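Local structure of ornithine carbamoyltransferase (Giardia intestinalis, 3GRF) at residues R8-I13 with D319-D324; K45-F50 with G71-Y76; V60-A65 with H312-V317; D102-R107 with V123-A128. The protein probably catalyses carbamoyl transfer from carbamoyl phosphate to ornithine or, in the arginine degradation pathway, the reverse breakdown of citrulline. One frame throughout, in Å; residues are numbered along the deposited sequence.

Interaction 1 of 4, residues R8-I13 with D319-D324; sequences RHLLTI and DFFLHD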
# COMPACT_ATOMS: atom_id res chain seq x y z
N ARG A 8 -2.62 -26.48 -1.58
CA ARG A 8 -3.80 -26.20 -2.41
C ARG A 8 -3.82 -24.78 -2.94
O ARG A 8 -3.67 -23.83 -2.17
CB ARG A 8 -5.12 -26.49 -1.66
CG ARG A 8 -5.51 -27.94 -1.65
CD ARG A 8 -6.80 -28.15 -2.44
NE ARG A 8 -7.91 -28.33 -1.53
CZ ARG A 8 -9.20 -28.16 -1.81
NH1 ARG A 8 -9.64 -27.80 -3.01
NH2 ARG A 8 -10.05 -28.37 -0.84
N HIS A 9 -4.05 -24.68 -4.25
CA HIS A 9 -4.14 -23.44 -5.00
C HIS A 9 -5.60 -23.24 -5.45
O HIS A 9 -6.47 -24.04 -5.11
CB HIS A 9 -3.23 -23.51 -6.23
CG HIS A 9 -1.74 -23.49 -5.81
ND1 HIS A 9 -1.17 -22.38 -5.21
CD2 HIS A 9 -0.76 -24.42 -5.88
CE1 HIS A 9 0.10 -22.62 -4.96
NE2 HIS A 9 0.38 -23.85 -5.35
N LEU A 10 -5.85 -22.20 -6.22
CA LEU A 10 -7.16 -21.90 -6.77
C LEU A 10 -6.87 -21.18 -8.06
O LEU A 10 -6.86 -19.96 -8.13
CB LEU A 10 -8.00 -20.99 -5.82
CG LEU A 10 -9.47 -20.68 -6.14
CD1 LEU A 10 -10.35 -21.91 -5.91
CD2 LEU A 10 -9.99 -19.51 -5.31
N LEU A 11 -6.62 -21.96 -9.11
CA LEU A 11 -6.29 -21.42 -10.41
C LEU A 11 -7.55 -21.32 -11.28
O LEU A 11 -7.61 -20.52 -12.22
CB LEU A 11 -5.22 -22.28 -11.08
CG LEU A 11 -3.81 -22.50 -10.46
CD1 LEU A 11 -2.76 -22.38 -11.55
CD2 LEU A 11 -3.42 -21.56 -9.31
N THR A 12 -8.55 -22.15 -10.95
CA THR A 12 -9.87 -22.11 -11.57
C THR A 12 -10.83 -22.53 -10.48
O THR A 12 -10.39 -22.95 -9.40
CB THR A 12 -9.97 -23.02 -12.87
OG1 THR A 12 -9.95 -24.41 -12.55
CG2 THR A 12 -8.83 -22.77 -13.80
N ILE A 13 -12.13 -22.39 -10.73
CA ILE A 13 -13.07 -22.65 -9.65
C ILE A 13 -13.26 -24.14 -9.39
O ILE A 13 -13.64 -24.53 -8.27
CB ILE A 13 -14.42 -21.88 -9.83
CG1 ILE A 13 -15.09 -21.71 -8.47
CG2 ILE A 13 -15.34 -22.59 -10.85
CD1 ILE A 13 -14.36 -20.79 -7.53
N ASP A 319 -9.97 -16.57 3.73
CA ASP A 319 -10.11 -17.25 5.01
C ASP A 319 -9.91 -18.74 4.88
O ASP A 319 -9.11 -19.34 5.60
CB ASP A 319 -11.50 -16.99 5.60
CG ASP A 319 -11.66 -17.61 6.96
OD1 ASP A 319 -11.02 -17.08 7.89
OD2 ASP A 319 -12.37 -18.64 7.08
N PHE A 320 -10.63 -19.33 3.95
CA PHE A 320 -10.55 -20.74 3.68
C PHE A 320 -9.15 -21.19 3.29
O PHE A 320 -8.70 -22.20 3.76
CB PHE A 320 -11.52 -21.06 2.55
CG PHE A 320 -11.71 -22.52 2.28
CD1 PHE A 320 -12.33 -23.33 3.22
CD2 PHE A 320 -11.35 -23.06 1.06
CE1 PHE A 320 -12.55 -24.66 2.94
CE2 PHE A 320 -11.57 -24.38 0.78
CZ PHE A 320 -12.18 -25.18 1.73
N PHE A 321 -8.47 -20.47 2.40
CA PHE A 321 -7.13 -20.97 2.00
C PHE A 321 -6.08 -20.72 3.06
O PHE A 321 -5.10 -21.45 3.16
CB PHE A 321 -6.71 -20.45 0.60
CG PHE A 321 -7.32 -21.25 -0.53
CD1 PHE A 321 -6.64 -22.32 -1.09
CD2 PHE A 321 -8.62 -21.01 -0.95
CE1 PHE A 321 -7.22 -23.08 -2.11
CE2 PHE A 321 -9.21 -21.78 -1.95
CZ PHE A 321 -8.51 -22.83 -2.52
N LEU A 322 -6.33 -19.70 3.89
CA LEU A 322 -5.51 -19.36 5.04
C LEU A 322 -5.51 -20.55 6.06
O LEU A 322 -4.49 -20.81 6.71
CB LEU A 322 -6.04 -18.10 5.72
CG LEU A 322 -5.09 -16.87 5.80
CD1 LEU A 322 -3.93 -17.01 4.81
CD2 LEU A 322 -5.88 -15.59 5.54
N HIS A 323 -6.65 -21.24 6.19
CA HIS A 323 -6.86 -22.44 7.03
C HIS A 323 -6.95 -23.66 6.04
O HIS A 323 -5.91 -24.16 5.60
CB HIS A 323 -8.03 -22.19 8.01
CG HIS A 323 -8.01 -20.79 8.79
ND1 HIS A 323 -8.13 -19.57 8.15
CD2 HIS A 323 -7.87 -20.50 10.13
CE1 HIS A 323 -8.06 -18.59 9.05
NE2 HIS A 323 -7.91 -19.13 10.25
N ASP A 324 -8.17 -24.10 5.70
CA ASP A 324 -8.51 -25.09 4.63
C ASP A 324 -9.77 -25.85 4.91
O ASP A 324 -10.29 -26.53 4.02
CB ASP A 324 -7.51 -26.19 4.30
CG ASP A 324 -6.62 -25.67 3.13
OD1 ASP A 324 -6.40 -24.45 3.05
OD2 ASP A 324 -6.17 -26.50 2.32

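Interaction 2 of 4, residues K45-F50 with G71-Y76; sequences KTLLAF and GHAIYY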
# COMPACT_ATOMS: atom_id res chain seq x y z
N LYS A 45 -1.70 -11.59 9.71
CA LYS A 45 -1.38 -12.46 8.58
C LYS A 45 -1.42 -11.58 7.38
O LYS A 45 -2.17 -10.60 7.39
CB LYS A 45 -2.37 -13.62 8.46
CG LYS A 45 -2.12 -14.71 9.53
CD LYS A 45 -3.28 -15.68 9.61
CE LYS A 45 -3.06 -16.71 10.73
NZ LYS A 45 -2.25 -17.86 10.23
N THR A 46 -0.61 -11.84 6.34
CA THR A 46 -0.61 -10.96 5.15
C THR A 46 -0.81 -11.71 3.86
O THR A 46 -0.41 -12.87 3.72
CB THR A 46 0.66 -10.05 5.04
OG1 THR A 46 1.49 -10.52 3.96
CG2 THR A 46 1.42 -10.08 6.35
N LEU A 47 -1.46 -11.02 2.93
CA LEU A 47 -1.62 -11.53 1.61
C LEU A 47 -0.71 -10.73 0.68
O LEU A 47 -0.62 -9.51 0.75
CB LEU A 47 -3.10 -11.42 1.20
CG LEU A 47 -3.39 -11.12 -0.28
CD1 LEU A 47 -3.15 -12.39 -1.07
CD2 LEU A 47 -4.80 -10.55 -0.58
N LEU A 48 -0.03 -11.44 -0.20
CA LEU A 48 0.79 -10.77 -1.14
C LEU A 48 0.01 -10.74 -2.43
O LEU A 48 -0.32 -11.77 -2.96
CB LEU A 48 2.05 -11.58 -1.35
CG LEU A 48 3.02 -11.03 -2.38
CD1 LEU A 48 3.23 -9.47 -2.28
CD2 LEU A 48 4.31 -11.76 -2.19
N ALA A 49 -0.25 -9.54 -2.97
CA ALA A 49 -1.17 -9.44 -4.11
C ALA A 49 -0.54 -8.76 -5.31
O ALA A 49 -0.46 -7.54 -5.34
CB ALA A 49 -2.41 -8.64 -3.68
N PHE A 50 -0.10 -9.57 -6.29
CA PHE A 50 0.54 -9.09 -7.53
C PHE A 50 -0.50 -8.65 -8.53
O PHE A 50 -1.55 -9.27 -8.66
CB PHE A 50 1.39 -10.21 -8.16
CG PHE A 50 2.56 -10.66 -7.30
CD1 PHE A 50 2.48 -11.79 -6.52
CD2 PHE A 50 3.74 -9.93 -7.24
CE1 PHE A 50 3.58 -12.22 -5.73
CE2 PHE A 50 4.85 -10.36 -6.45
CZ PHE A 50 4.74 -11.50 -5.70
N GLY A 71 -6.11 -8.51 8.92
CA GLY A 71 -4.77 -8.79 8.44
C GLY A 71 -4.48 -7.68 7.45
O GLY A 71 -5.02 -6.57 7.58
N HIS A 72 -3.64 -7.97 6.46
CA HIS A 72 -3.13 -6.90 5.55
C HIS A 72 -2.79 -7.50 4.21
O HIS A 72 -2.30 -8.61 4.15
CB HIS A 72 -1.86 -6.27 6.11
CG HIS A 72 -1.42 -5.07 5.33
ND1 HIS A 72 -0.25 -5.04 4.60
CD2 HIS A 72 -2.03 -3.88 5.11
CE1 HIS A 72 -0.14 -3.89 3.97
NE2 HIS A 72 -1.21 -3.15 4.27
N ALA A 73 -3.04 -6.73 3.12
CA ALA A 73 -2.63 -7.13 1.78
C ALA A 73 -1.58 -6.17 1.28
O ALA A 73 -1.74 -4.94 1.38
CB ALA A 73 -3.85 -7.10 0.81
N ILE A 74 -0.52 -6.75 0.72
CA ILE A 74 0.53 -6.00 0.05
C ILE A 74 0.13 -5.88 -1.42
O ILE A 74 0.02 -6.86 -2.14
CB ILE A 74 1.85 -6.74 0.11
CG1 ILE A 74 2.32 -6.84 1.57
CG2 ILE A 74 2.89 -6.00 -0.72
CD1 ILE A 74 3.61 -7.71 1.76
N TYR A 75 -0.10 -4.66 -1.86
CA TYR A 75 -0.38 -4.45 -3.24
C TYR A 75 0.97 -4.43 -4.00
O TYR A 75 1.80 -3.49 -3.86
CB TYR A 75 -1.19 -3.17 -3.40
CG TYR A 75 -1.21 -2.72 -4.83
CD1 TYR A 75 -1.88 -3.47 -5.79
CD2 TYR A 75 -0.52 -1.57 -5.24
CE1 TYR A 75 -1.87 -3.09 -7.14
CE2 TYR A 75 -0.50 -1.18 -6.58
CZ TYR A 75 -1.19 -1.95 -7.53
OH TYR A 75 -1.21 -1.57 -8.87
N TYR A 76 1.26 -5.54 -4.76
CA TYR A 76 2.55 -5.57 -5.48
C TYR A 76 2.39 -5.42 -6.99
O TYR A 76 2.11 -6.38 -7.70
CB TYR A 76 3.33 -6.82 -5.10
CG TYR A 76 4.81 -6.66 -5.28
CD1 TYR A 76 5.73 -6.69 -4.23
CD2 TYR A 76 5.31 -6.49 -6.58
CE1 TYR A 76 7.10 -6.54 -4.46
CE2 TYR A 76 6.67 -6.34 -6.83
CZ TYR A 76 7.56 -6.36 -5.77
OH TYR A 76 8.91 -6.21 -6.02

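Interaction 3 of 4, residues V60-A65 with H312-V317; sequences VSLETA and HSAMAV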
# COMPACT_ATOMS: atom_id res chain seq x y z
N VAL A 60 -9.45 -3.49 -4.68
CA VAL A 60 -10.13 -2.92 -3.50
C VAL A 60 -10.76 -4.04 -2.70
O VAL A 60 -10.82 -3.97 -1.46
CB VAL A 60 -11.21 -1.84 -3.91
CG1 VAL A 60 -12.28 -1.62 -2.83
CG2 VAL A 60 -10.56 -0.53 -4.28
N SER A 61 -11.29 -5.06 -3.37
CA SER A 61 -12.01 -6.12 -2.62
C SER A 61 -11.02 -6.96 -1.80
O SER A 61 -11.31 -7.38 -0.68
CB SER A 61 -12.86 -7.02 -3.56
OG SER A 61 -12.06 -7.67 -4.52
N LEU A 62 -9.85 -7.20 -2.39
CA LEU A 62 -8.75 -7.97 -1.79
C LEU A 62 -8.16 -7.27 -0.58
O LEU A 62 -8.01 -7.88 0.48
CB LEU A 62 -7.65 -8.17 -2.86
CG LEU A 62 -7.46 -9.56 -3.46
CD1 LEU A 62 -8.66 -10.48 -3.25
CD2 LEU A 62 -6.97 -9.59 -4.89
N GLU A 63 -7.84 -5.97 -0.74
CA GLU A 63 -7.19 -5.17 0.28
C GLU A 63 -8.20 -4.94 1.45
O GLU A 63 -7.85 -5.06 2.62
CB GLU A 63 -6.69 -3.84 -0.35
CG GLU A 63 -5.21 -3.53 -0.02
CD GLU A 63 -4.58 -2.40 -0.82
OE1 GLU A 63 -4.65 -2.41 -2.09
OE2 GLU A 63 -3.95 -1.53 -0.18
N THR A 64 -9.45 -4.65 1.10
CA THR A 64 -10.53 -4.48 2.07
C THR A 64 -10.85 -5.78 2.79
O THR A 64 -11.12 -5.77 4.02
CB THR A 64 -11.79 -3.89 1.38
OG1 THR A 64 -11.42 -2.70 0.73
CG2 THR A 64 -12.89 -3.51 2.44
N ALA A 65 -10.84 -6.90 2.05
CA ALA A 65 -11.16 -8.22 2.63
C ALA A 65 -10.22 -8.49 3.76
O ALA A 65 -10.65 -8.87 4.84
CB ALA A 65 -11.12 -9.34 1.59
N HIS A 312 -17.05 -9.70 -0.01
CA HIS A 312 -17.39 -10.80 0.89
C HIS A 312 -16.96 -12.17 0.35
O HIS A 312 -16.57 -13.05 1.08
CB HIS A 312 -18.90 -10.76 1.11
CG HIS A 312 -19.43 -9.39 1.40
ND1 HIS A 312 -19.07 -8.68 2.52
CD2 HIS A 312 -20.23 -8.58 0.67
CE1 HIS A 312 -19.67 -7.50 2.49
NE2 HIS A 312 -20.38 -7.42 1.38
N SER A 313 -17.07 -12.38 -0.96
CA SER A 313 -16.55 -13.64 -1.55
C SER A 313 -15.01 -13.74 -1.48
O SER A 313 -14.44 -14.83 -1.48
CB SER A 313 -17.05 -13.74 -2.96
OG SER A 313 -16.69 -12.56 -3.65
N ALA A 314 -14.35 -12.60 -1.40
CA ALA A 314 -12.90 -12.59 -1.26
C ALA A 314 -12.54 -12.97 0.14
O ALA A 314 -11.60 -13.73 0.32
CB ALA A 314 -12.30 -11.21 -1.62
N MET A 315 -13.29 -12.46 1.13
CA MET A 315 -12.97 -12.73 2.53
C MET A 315 -13.11 -14.23 2.78
O MET A 315 -12.37 -14.81 3.59
CB MET A 315 -13.92 -12.00 3.50
CG MET A 315 -13.99 -10.48 3.39
SD MET A 315 -15.27 -9.70 4.41
CE MET A 315 -16.67 -10.79 4.19
N ALA A 316 -14.09 -14.85 2.12
CA ALA A 316 -14.37 -16.28 2.28
C ALA A 316 -13.28 -17.08 1.67
O ALA A 316 -12.76 -18.02 2.25
CB ALA A 316 -15.72 -16.64 1.65
N VAL A 317 -12.90 -16.75 0.44
CA VAL A 317 -11.83 -17.50 -0.18
C VAL A 317 -10.47 -17.42 0.54
O VAL A 317 -9.81 -18.45 0.73
CB VAL A 317 -11.64 -17.00 -1.62
CG1 VAL A 317 -10.44 -17.66 -2.19
CG2 VAL A 317 -12.91 -17.30 -2.43

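Interaction 4 of 4, residues D102-R107 with V123-A128; sequences DICTAR and VPCINA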
# COMPACT_ATOMS: atom_id res chain seq x y z
N ASP A 102 1.49 -15.40 4.09
CA ASP A 102 0.60 -16.50 4.40
C ASP A 102 -0.21 -16.94 3.19
O ASP A 102 -0.72 -18.07 3.10
CB ASP A 102 -0.32 -16.09 5.54
CG ASP A 102 0.44 -15.71 6.74
OD1 ASP A 102 0.63 -14.49 6.98
OD2 ASP A 102 0.93 -16.62 7.42
N ILE A 103 -0.37 -16.03 2.23
CA ILE A 103 -1.22 -16.32 1.08
C ILE A 103 -0.89 -15.35 -0.01
O ILE A 103 -0.32 -14.31 0.27
CB ILE A 103 -2.75 -16.25 1.42
CG1 ILE A 103 -3.60 -16.63 0.22
CG2 ILE A 103 -3.19 -14.89 1.98
CD1 ILE A 103 -4.96 -17.05 0.61
N CYS A 104 -1.23 -15.70 -1.25
CA CYS A 104 -0.84 -14.90 -2.43
C CYS A 104 -1.96 -14.92 -3.46
O CYS A 104 -2.55 -15.95 -3.73
CB CYS A 104 0.45 -15.47 -3.05
SG CYS A 104 0.94 -14.80 -4.70
N THR A 105 -2.27 -13.77 -4.05
CA THR A 105 -3.15 -13.73 -5.21
C THR A 105 -2.30 -13.06 -6.27
O THR A 105 -1.40 -12.29 -5.93
CB THR A 105 -4.39 -12.82 -4.97
OG1 THR A 105 -3.91 -11.54 -4.59
CG2 THR A 105 -5.33 -13.34 -3.88
N ALA A 106 -2.56 -13.34 -7.54
CA ALA A 106 -1.79 -12.72 -8.61
C ALA A 106 -2.69 -12.58 -9.81
O ALA A 106 -3.50 -13.46 -10.11
CB ALA A 106 -0.57 -13.55 -8.97
N ARG A 107 -2.56 -11.45 -10.48
CA ARG A 107 -3.30 -11.12 -11.67
C ARG A 107 -2.27 -11.03 -12.76
O ARG A 107 -1.69 -9.96 -12.94
CB ARG A 107 -4.08 -9.82 -11.49
CG ARG A 107 -5.32 -9.68 -12.37
CD ARG A 107 -4.93 -9.30 -13.80
NE ARG A 107 -6.03 -8.74 -14.58
CZ ARG A 107 -6.97 -7.90 -14.11
NH1 ARG A 107 -6.94 -7.52 -12.83
NH2 ARG A 107 -7.93 -7.46 -14.91
N VAL A 123 2.78 -21.49 -0.22
CA VAL A 123 1.57 -20.93 0.43
C VAL A 123 0.48 -20.99 -0.64
O VAL A 123 0.78 -21.08 -1.81
CB VAL A 123 1.80 -19.45 0.93
CG1 VAL A 123 2.84 -19.40 2.04
CG2 VAL A 123 2.25 -18.54 -0.21
N PRO A 124 -0.81 -20.99 -0.25
CA PRO A 124 -1.83 -20.95 -1.32
C PRO A 124 -1.74 -19.80 -2.36
O PRO A 124 -1.64 -18.63 -1.99
CB PRO A 124 -3.15 -20.86 -0.55
CG PRO A 124 -2.86 -21.29 0.83
CD PRO A 124 -1.38 -21.10 1.11
N CYS A 125 -1.80 -20.11 -3.65
CA CYS A 125 -1.89 -19.05 -4.68
C CYS A 125 -3.26 -19.09 -5.43
O CYS A 125 -3.83 -20.15 -5.75
CB CYS A 125 -0.73 -19.06 -5.68
SG CYS A 125 0.93 -19.09 -5.00
N ILE A 126 -3.79 -17.90 -5.66
CA ILE A 126 -5.14 -17.72 -6.14
C ILE A 126 -4.99 -16.88 -7.39
O ILE A 126 -4.29 -15.90 -7.37
CB ILE A 126 -6.02 -17.01 -5.11
CG1 ILE A 126 -6.23 -17.92 -3.90
CG2 ILE A 126 -7.37 -16.63 -5.74
CD1 ILE A 126 -6.53 -17.17 -2.61
N ASN A 127 -5.58 -17.33 -8.49
CA ASN A 127 -5.60 -16.61 -9.74
C ASN A 127 -6.66 -15.49 -9.61
O ASN A 127 -7.85 -15.76 -9.45
CB ASN A 127 -5.91 -17.61 -10.87
CG ASN A 127 -6.32 -16.94 -12.15
OD1 ASN A 127 -5.90 -15.84 -12.45
ND2 ASN A 127 -7.11 -17.64 -12.95
N ALA A 128 -6.20 -14.24 -9.67
CA ALA A 128 -7.07 -13.06 -9.52
C ALA A 128 -7.50 -12.56 -10.90
O ALA A 128 -8.09 -11.50 -11.04
CB ALA A 128 -6.32 -11.96 -8.74

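Interaction 1 of 4, residues R8-I13 with D319-D324
The ring of Phe321 reaches from the last turn of helix 303-322 to the backbone of Arg8 and His9. The carbonyl oxygen of Arg8 sits at the ring edge, close to its plane, with Arg8 O 3.5 Å from Phe321 CD1. His9 O comes in obliquely and nearer, 3.2 Å from Phe321 CE1. Leu10 completes the first shell: its CB lies 3.8 Å from Phe321 CZ, and its CD1 and CD2 both approach CE2, the two side chains crossing at about a right angle. Leu10 CG is anti to the backbone N (chi1 -173°), and from there both methyls approach the ring. On the flank, Arg8 CB is 4.1 Å from the carboxylate atom OD2 of Asp324, a poorly ordered residue; Arg8 NE and Asp324 OD2, opposite in charge, stay 4.6 Å apart, and the guanidinium instead forms a salt bridge with Glu20.

Further out, the helix end is closed by His323, whose ND1 donates to Asp319 O at 2.7 Å while its own backbone N reaches the same oxygen from the opposite face of the carbonyl. Backbone bonds of Leu10 to Cys125 and Asn127 hold the N-terminal segment beside strand 125-127. With no hydrogen bond between the two segments, the contact rests on apolar packing and close carbonyl approaches; at the ring edge, the slightly positive C-H groups probably make that of Arg8 O mildly attractive.

Interaction 2 of 4, residues K45-F50 with G71-Y76
Phe50 and Tyr76 lie side by side and point the same way at the C-terminal end of two parallel strands. Phe50 CB begins 3.9 Å from Tyr76 O. Its CG is anti to the carbonyl carbon (chi1 -64°). Further out, CD2 meets Tyr76 CB and CD2, each at 3.8 Å, and CE2 stands over one face of the Tyr76 ring, offset toward its rim. The planes are inclined at 50°, an oblique pairing. Leu48 CD1 lies over a face of the Phe50 ring and also touches Ile74 CG2 at 3.8 Å, extending the apolar row along this side of the sheet. On the other face, Leu47 CD2 packs on Ala73 CB.

Five backbone hydrogen bonds join the strands in register. Ile74 N to Leu47 O, at 2.8 Å, is nearly straight (169°), whereas Tyr76 N approaches Ala49 O from above the carbonyl plane, at 2.7 Å. The strands belong to the beta-alpha-beta unit completed by helix 56-69, and strand 72-77 is the outermost of the four-stranded parallel sheet within its chain. His72 NE2 binds a nickel ion together with His72 of the two other subunits. Thr46 OG1, by contrast, is buried with no polar partner in the model. The backbone bonds thus hold strand 72-77 by its inner edge, while its first residue, His72, supplies one of three imidazole ligands to a metal shared by the trimer.

Interaction 3 of 4, residues V60-A65 with H312-V317
Ala65 and Ala314 face each other between two helices, each CB directed at the opposite helix, and the methyls meet at 3.9 Å between Ala65 CB and Ala314 CB. Met315 adds the nearest approach. Its CB points along the flank of the interface and its CG, anti to the carbonyl carbon (chi1 -58°), comes to 3.6 Å from Ala65 CB and 3.7 Å from Ala65 CA. Beyond CG the thioether bends at chi3 and leads away, its CE lying at the edge of the His312 ring in the plane of that imidazole. The methionine therefore touches the partner helix with its root, while its outer part turns back over its own helix. Leu62 behaves in the reverse manner: its CB points away from helix 303-322, but its branch returns, and CD1 reaches Ala314 CB at 4.1 Å. Ala314 CB also lies 4.1 Å from Ser61 O, so this one methyl is met by a methyl, a leucine branch and a backbone oxygen.

Small residues at the crossing bring the short helical segments to 8.5 Å between axes, inclined at 57°. Leu311 and Leu318, a turn before and a turn after Ala314 on helix 303-322, also pack on Ala65, and Met31 of helix 18-33 meets Met315. On helix 56-69, Thr64 turns its hydroxyl to its own backbone, OG1 donating to Val60 O at 2.6 Å, which satisfies this buried group within the helix. No hydrogen bond crosses between the segments; the contact they make, between the carbamoyl phosphate domain and the C-terminal helix, is essentially apolar.

Interaction 4 of 4, residues D102-R107 with V123-A128
Ile103 carries CG1 anti to the backbone N (chi1 -177°), and Ile126 carries its own CG1 anti to the carbonyl carbon (chi1 -68°). These settings place the two CG1 atoms; with both chains then extended at chi2, Ile103 CD1 comes 3.6 Å from Ile126 CD1. Ile103 CG1 also rests against Pro124 O, at 3.6 Å. Further along, Thr105 CG2 meets Ile126 CB at 3.9 Å, the two side chains crossing at a slant. Cys104 and Cys125 lie on the other side of the sheet, where CB of Cys104 faces SG of Cys125 at 4.1 Å; both are covered by helix 111-120, through Met117 and Met114 respectively.

That helix connects the two strands in a right-handed beta-alpha-beta crossover of the parallel sheet in the carbamoyl phosphate domain, and 125-127 is the outermost strand on this side of it within the chain. Four backbone hydrogen bonds hold the pair. Cys104 N donates to Pro124 O, and Cys104 O in turn accepts from Ile126 N at 3.0 Å. Ala106 uses N and O in the same way, with Ile126 O and Ala128 N as partners; the last bond, Ala128 N to Ala106 O at 2.8 Å, is straight (168°) although the donor stands above the carbonyl plane. The Asn127 amide is held from outside the pair, OD1 accepting from Leu129 N and ND2 donating to Leu11 O. Where the segments begin, Val123 CB lies 3.6 Å from Asp102 O.

Interactions 2 and 4 are successive strand pairs of one parallel sheet, their centres about 9 Å apart, joined where strand 46-51 bonds to strand 103-107. Interaction 2 comes first along the chain, and both fall within the long loop between the segments of interaction 1. Interactions 1 and 3 share helix 303-322, which returns from the C-terminal half to pack on the N-terminal domain; their centres are about 13 Å apart. Helix 56-69 ties interaction 3 to interaction 2 by following strand 46-51 and preceding strand 72-77. Interaction 1 meets interaction 4 at Cys125, about 8 Å between centres. The N-terminal segment thus runs beside edge strand 125-127 and the C-terminal helix packs on the sheet, whose opposite edge reaches the trimer's nickel ion.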